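Side-chain contacts in AdeR (Acinetobacter baumannii, PDB 5X5L), which probably acts as a response regulator of a two-component system, this chain being its DNA-binding domain, seen here bound to an intercistronic DNA region: residues I8-D13 and K36-M41; T14-I19 and K25-L30. All coordinates share one frame; numbering follows the deposited sequence.

Contact 1 of 2, residues I8-D13 and K36-M41; sequences IEIDTD and KIISFM
Ser39, whose backbone O accepts a hydrogen bond from Lys3 NZ, packs its CA on the tip of Ile10, with Ile10 CD1 lying 3.7 Å from Ser39 CA. That methyl does most of the touching. It also sits 3.7 Å from Ile38 O and rests against both branches of Ile38 from one side, Ile10 CD1 being 4.1 Å from Ile38 CG1 and from Ile38 CG2. Ile10 gets there because CG1 lies opposite its carbonyl carbon (chi1 -61°) and the chain then runs extended, sending CD1 end-on into the helix. Ile38, with CG1 anti to its backbone N, is bent at chi2 (63°), and its CD1 meets Ile8 CD1 methyl to methyl at 4.5 Å, a looser touch. The contact is mostly apolar, strand residues resting against one flank of a helical turn, which the bond from Phe40 N to Lys36 O, 2.8 Å, helps to hold. The short segment axes run 107° apart, so strand 8-11 lies crosswise to helix 32-41 and joins the N-terminal sheet to the first helix of the domain. Val17 of strand 16-19 packs on both Ile10 and Ile38, while helix 66-81 brings Leu80 to Ile8 and Leu76 to Ile38.

Contact 2 of 2, residues T14-I19 and K25-L30; sequences THSVYI and KILLNL
Ile19 and Ile26 form an antiparallel hydrogen-bonded pair, with Ile19 N 2.8 Å from Ile26 O and Ile26 N 2.7 Å from Ile19 O. The first donor stands tilted from the carbonyl plane of Ile26, whereas the second lies in that of Ile19. Farther along, Leu28 N reaches Val17 O at 3.0 Å, almost in line with the carbonyl bond (178° at the oxygen). The non-hydrogen-bonded pair between them is Tyr18 and Leu27: Leu27 CD1 makes a CH-pi contact over one ring face, 4.2 Å from the Tyr18 ring centroid and shifted toward the rim. Lys25 CB comes obliquely to Tyr18 CD1.

Ile19 and Ile26 turn to the other face. Leu28 reaches across to two residues of strand 16-19, its CD1 3.5 Å from Ile19 CG1 and its CD2 3.7 Å from Val17 CG2. Val17 CG2 also packs on Leu30 CD2, at 3.8 Å. Leu80 of helix 66-81 backs Ile19 and Leu28. On the Tyr18 and Leu27 side, Pro102 of a neighbouring subunit packs on both.

The strand is launched by a G1 beta bulge, His15 and Ser16 both facing Asp11, with His15 at positive phi (65°) and its ring stacked on Tyr35. Thr14 OG1 and Ser16 OG are hydrogen-bonded at 2.7 Å. This beta hairpin, with strand 26-27 at the edge, forms one side of the N-terminal antiparallel sheet that precedes the helices in OmpR/PhoB-type winged-helix domains.

The centres of contacts 1 and 2 lie about 9 Å apart, on the same side of the domain's centre. Along the chain the order is strand 8-11, strand 16-19, strand 26-27, helix 32-41, so the hairpin of contact 2 is formed by residues that lie between the two segments of contact 1. Strands 8-11 and 16-19 are neighbours in the antiparallel N-terminal sheet, and probable backbone hydrogen bonds join them, Glu9 O to Tyr18 N and Asp11 N to Ser16 O. Packing of Ile8 on Ile19 and of Ile38 on Leu30 adds apolar contacts between the two, on the side of the sheet that faces helices 32-41 and 66-81 of this DNA-binding domain.

Contact 1 of 2, residues I8-D13 and K36-M41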
loop_
_atom_site.group_PDB
_atom_site.type_symbol
_atom_site.label_atom_id
_atom_site.label_comp_id
_atom_site.label_asym_id
_atom_site.label_seq_id
_atom_site.Cartn_x
_atom_site.Cartn_y
_atom_site.Cartn_z
ATOM N N ILE C 8 -23.115 3.002 4.297
ATOM C CA ILE C 8 -22.040 1.993 4.329
ATOM C C ILE C 8 -21.121 2.233 3.134
ATOM O O ILE C 8 -21.521 2.022 1.978
ATOM C CB ILE C 8 -22.587 0.546 4.264
ATOM C CG1 ILE C 8 -23.343 0.230 5.561
ATOM C CG2 ILE C 8 -21.451 -0.461 4.018
ATOM C CD1 ILE C 8 -23.829 -1.195 5.716
ATOM N N GLU C 9 -19.883 2.633 3.414
ATOM C CA GLU C 9 -18.873 2.868 2.385
ATOM C C GLU C 9 -17.813 1.776 2.468
ATOM O O GLU C 9 -17.346 1.447 3.553
ATOM C CB GLU C 9 -18.250 4.255 2.585
ATOM C CG GLU C 9 -17.234 4.652 1.529
ATOM C CD GLU C 9 -16.845 6.113 1.568
ATOM O OE1 GLU C 9 -17.449 6.917 2.303
ATOM O OE2 GLU C 9 -15.905 6.475 0.842
ATOM N N ILE C 10 -17.461 1.214 1.317
ATOM C CA ILE C 10 -16.355 0.264 1.190
ATOM C C ILE C 10 -15.327 0.865 0.240
ATOM O O ILE C 10 -15.625 1.098 -0.928
ATOM C CB ILE C 10 -16.835 -1.099 0.649
ATOM C CG1 ILE C 10 -17.859 -1.710 1.609
ATOM C CG2 ILE C 10 -15.644 -2.027 0.403
ATOM C CD1 ILE C 10 -18.506 -2.973 1.089
ATOM N N ASP C 11 -14.138 1.146 0.766
ATOM C CA ASP C 11 -12.988 1.553 -0.038
ATOM C C ASP C 11 -12.221 0.277 -0.383
ATOM O O ASP C 11 -11.623 -0.359 0.496
ATOM C CB ASP C 11 -12.104 2.524 0.750
ATOM C CG ASP C 11 -10.934 3.067 -0.060
ATOM O OD1 ASP C 11 -10.768 2.694 -1.249
ATOM O OD2 ASP C 11 -10.167 3.882 0.526
ATOM N N THR C 12 -12.259 -0.102 -1.663
ATOM C CA THR C 12 -11.709 -1.391 -2.113
ATOM C C THR C 12 -10.171 -1.420 -2.177
ATOM O O THR C 12 -9.592 -2.514 -2.094
ATOM C CB THR C 12 -12.286 -1.793 -3.483
ATOM O OG1 THR C 12 -11.927 -3.142 -3.813
ATOM C CG2 THR C 12 -11.831 -0.833 -4.598
ATOM N N ASP C 13 -9.525 -0.261 -2.311
ATOM C CA ASP C 13 -8.055 -0.201 -2.396
ATOM C C ASP C 13 -7.385 -0.413 -1.032
ATOM O O ASP C 13 -6.371 -1.122 -0.925
ATOM C CB ASP C 13 -7.558 1.126 -3.012
ATOM C CG ASP C 13 -8.426 1.654 -4.150
ATOM O OD1 ASP C 13 -9.220 0.886 -4.752
ATOM O OD2 ASP C 13 -8.296 2.875 -4.431
ATOM N N LYS C 36 -15.516 -9.895 2.525
ATOM C CA LYS C 36 -16.017 -10.451 1.264
ATOM C C LYS C 36 -17.546 -10.478 1.225
ATOM O O LYS C 36 -18.139 -10.123 0.218
ATOM C CB LYS C 36 -15.463 -11.860 1.012
ATOM C CG LYS C 36 -13.993 -11.888 0.638
ATOM C CD LYS C 36 -13.556 -13.245 0.103
ATOM C CE LYS C 36 -12.022 -13.235 0.086
ATOM N NZ LYS C 36 -11.408 -14.430 -0.546
ATOM N N ILE C 37 -18.167 -10.874 2.329
ATOM C CA ILE C 37 -19.626 -10.914 2.445
ATOM C C ILE C 37 -20.225 -9.534 2.175
ATOM O O ILE C 37 -21.028 -9.383 1.249
ATOM C CB ILE C 37 -20.074 -11.471 3.822
ATOM C CG1 ILE C 37 -19.783 -12.979 3.879
ATOM C CG2 ILE C 37 -21.558 -11.227 4.069
ATOM C CD1 ILE C 37 -20.000 -13.611 5.237
ATOM N N ILE C 38 -19.822 -8.538 2.961
ATOM C CA ILE C 38 -20.359 -7.177 2.820
ATOM C C ILE C 38 -20.061 -6.549 1.452
ATOM O O ILE C 38 -20.903 -5.828 0.904
ATOM C CB ILE C 38 -19.901 -6.247 3.979
ATOM C CG1 ILE C 38 -20.662 -4.912 3.979
ATOM C CG2 ILE C 38 -18.410 -5.962 3.923
ATOM C CD1 ILE C 38 -22.152 -5.060 4.208
ATOM N N SER C 39 -18.875 -6.823 0.908
ATOM C CA SER C 39 -18.483 -6.306 -0.407
ATOM C C SER C 39 -19.214 -7.015 -1.552
ATOM O O SER C 39 -19.442 -6.421 -2.605
ATOM C CB SER C 39 -16.970 -6.435 -0.590
ATOM O OG SER C 39 -16.532 -5.716 -1.727
ATOM N N PHE C 40 -19.563 -8.286 -1.348
ATOM C CA PHE C 40 -20.314 -9.081 -2.328
ATOM C C PHE C 40 -21.771 -8.646 -2.380
ATOM O O PHE C 40 -22.318 -8.418 -3.461
ATOM C CB PHE C 40 -20.202 -10.575 -1.976
ATOM C CG PHE C 40 -20.897 -11.514 -2.938
ATOM C CD1 PHE C 40 -20.832 -11.329 -4.320
ATOM C CD2 PHE C 40 -21.585 -12.630 -2.447
ATOM C CE1 PHE C 40 -21.489 -12.191 -5.171
ATOM C CE2 PHE C 40 -22.214 -13.509 -3.313
ATOM C CZ PHE C 40 -22.158 -13.288 -4.683
ATOM N N MET C 41 -22.389 -8.524 -1.205
ATOM C CA MET C 41 -23.826 -8.220 -1.100
ATOM C C MET C 41 -24.192 -6.768 -1.407
ATOM O O MET C 41 -25.309 -6.508 -1.845
ATOM C CB MET C 41 -24.356 -8.615 0.279
ATOM C CG MET C 41 -24.277 -10.124 0.524
ATOM S SD MET C 41 -25.348 -10.729 1.839
ATOM C CE MET C 41 -24.478 -9.970 3.177
#

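Contact 2 of 2, residues T14-I19 and K25-L30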
loop_
_atom_site.group_PDB
_atom_site.type_symbol
_atom_site.label_atom_id
_atom_site.label_comp_id
_atom_site.label_asym_id
_atom_site.label_seq_id
_atom_site.Cartn_x
_atom_site.Cartn_y
_atom_site.Cartn_z
ATOM N N THR C 14 -7.945 0.218 -0.001
ATOM C CA THR C 14 -7.486 0.019 1.361
ATOM C C THR C 14 -8.041 -1.228 2.063
ATOM O O THR C 14 -7.526 -1.573 3.120
ATOM C CB THR C 14 -7.777 1.270 2.234
ATOM O OG1 THR C 14 -9.153 1.612 2.139
ATOM C CG2 THR C 14 -6.960 2.463 1.785
ATOM N N HIS C 15 -9.087 -1.881 1.521
ATOM C CA HIS C 15 -9.815 -2.977 2.197
ATOM C C HIS C 15 -10.553 -2.528 3.470
ATOM O O HIS C 15 -10.767 -3.319 4.399
ATOM C CB HIS C 15 -8.869 -4.163 2.470
ATOM C CG HIS C 15 -9.106 -5.358 1.597
ATOM N ND1 HIS C 15 -9.520 -6.564 2.128
ATOM C CD2 HIS C 15 -8.986 -5.540 0.261
ATOM C CE1 HIS C 15 -9.647 -7.444 1.152
ATOM N NE2 HIS C 15 -9.335 -6.849 0.010
ATOM N N SER C 16 -10.976 -1.264 3.483
ATOM C CA SER C 16 -11.650 -0.666 4.627
ATOM C C SER C 16 -13.155 -0.578 4.375
ATOM O O SER C 16 -13.571 -0.275 3.256
ATOM C CB SER C 16 -11.099 0.739 4.868
ATOM O OG SER C 16 -9.702 0.768 4.652
ATOM N N VAL C 17 -13.959 -0.833 5.421
ATOM C CA VAL C 17 -15.401 -0.572 5.373
ATOM C C VAL C 17 -15.733 0.464 6.455
ATOM O O VAL C 17 -15.399 0.269 7.626
ATOM C CB VAL C 17 -16.228 -1.851 5.582
ATOM C CG1 VAL C 17 -15.798 -2.917 4.583
ATOM C CG2 VAL C 17 -16.027 -2.352 6.974
ATOM N N TYR C 18 -16.378 1.558 6.044
ATOM C CA TYR C 18 -16.737 2.662 6.943
ATOM C C TYR C 18 -18.252 2.758 7.170
ATOM O O TYR C 18 -19.038 2.487 6.258
ATOM C CB TYR C 18 -16.248 3.974 6.345
ATOM C CG TYR C 18 -14.750 4.147 6.371
ATOM C CD1 TYR C 18 -14.119 4.617 7.514
ATOM C CD2 TYR C 18 -13.964 3.879 5.244
ATOM C CE1 TYR C 18 -12.741 4.811 7.552
ATOM C CE2 TYR C 18 -12.593 4.079 5.262
ATOM C CZ TYR C 18 -11.981 4.521 6.426
ATOM O OH TYR C 18 -10.623 4.727 6.482
ATOM N N ILE C 19 -18.648 3.140 8.383
ATOM C CA ILE C 19 -20.020 3.577 8.676
ATOM C C ILE C 19 -20.026 5.095 8.849
ATOM O O ILE C 19 -19.151 5.652 9.535
ATOM C CB ILE C 19 -20.576 2.920 9.968
ATOM C CG1 ILE C 19 -20.597 1.391 9.847
ATOM C CG2 ILE C 19 -21.942 3.486 10.327
ATOM C CD1 ILE C 19 -21.146 0.840 8.530
ATOM N N LYS C 25 -16.965 9.105 9.856
ATOM C CA LYS C 25 -16.825 7.776 9.290
ATOM C C LYS C 25 -16.140 6.901 10.330
ATOM O O LYS C 25 -14.978 7.126 10.656
ATOM C CB LYS C 25 -15.966 7.827 7.999
ATOM C CG LYS C 25 -16.660 8.212 6.698
ATOM C CD LYS C 25 -15.740 9.044 5.779
ATOM C CE LYS C 25 -15.973 8.743 4.304
ATOM N NZ LYS C 25 -15.902 9.944 3.412
ATOM N N ILE C 26 -16.845 5.892 10.844
ATOM C CA ILE C 26 -16.265 4.899 11.740
ATOM C C ILE C 26 -15.805 3.648 10.980
ATOM O O ILE C 26 -16.602 3.031 10.276
ATOM C CB ILE C 26 -17.273 4.468 12.822
ATOM C CG1 ILE C 26 -17.713 5.649 13.688
ATOM C CG2 ILE C 26 -16.699 3.321 13.683
ATOM C CD1 ILE C 26 -18.746 5.271 14.758
ATOM N N LEU C 27 -14.521 3.292 11.123
ATOM C CA LEU C 27 -13.951 2.130 10.463
ATOM C C LEU C 27 -14.311 0.860 11.223
ATOM O O LEU C 27 -14.225 0.828 12.449
ATOM C CB LEU C 27 -12.419 2.254 10.375
ATOM C CG LEU C 27 -11.611 1.085 9.790
ATOM C CD1 LEU C 27 -11.984 0.867 8.349
ATOM C CD2 LEU C 27 -10.133 1.380 9.915
ATOM N N LEU C 28 -14.698 -0.179 10.488
ATOM C CA LEU C 28 -15.008 -1.478 11.086
ATOM C C LEU C 28 -13.815 -2.403 11.002
ATOM O O LEU C 28 -13.078 -2.393 10.013
ATOM C CB LEU C 28 -16.191 -2.141 10.386
ATOM C CG LEU C 28 -17.605 -1.768 10.756
ATOM C CD1 LEU C 28 -17.757 -0.287 10.955
ATOM C CD2 LEU C 28 -18.578 -2.279 9.715
ATOM N N ASN C 29 -13.664 -3.228 12.033
ATOM C CA ASN C 29 -12.644 -4.269 12.083
ATOM C C ASN C 29 -13.296 -5.563 11.606
ATOM O O ASN C 29 -13.801 -6.350 12.407
ATOM C CB ASN C 29 -12.080 -4.400 13.509
ATOM C CG ASN C 29 -10.795 -5.213 13.569
ATOM O OD1 ASN C 29 -10.694 -6.284 12.932
ATOM N ND2 ASN C 29 -9.802 -4.721 14.381
ATOM N N LEU C 30 -13.264 -5.773 10.290
ATOM C CA LEU C 30 -13.783 -6.979 9.685
ATOM C C LEU C 30 -12.687 -8.005 9.430
ATOM O O LEU C 30 -11.576 -7.654 9.143
ATOM C CB LEU C 30 -14.483 -6.634 8.366
ATOM C CG LEU C 30 -15.937 -6.153 8.588
ATOM C CD1 LEU C 30 -16.027 -4.880 9.336
ATOM C CD2 LEU C 30 -16.707 -6.085 7.273
#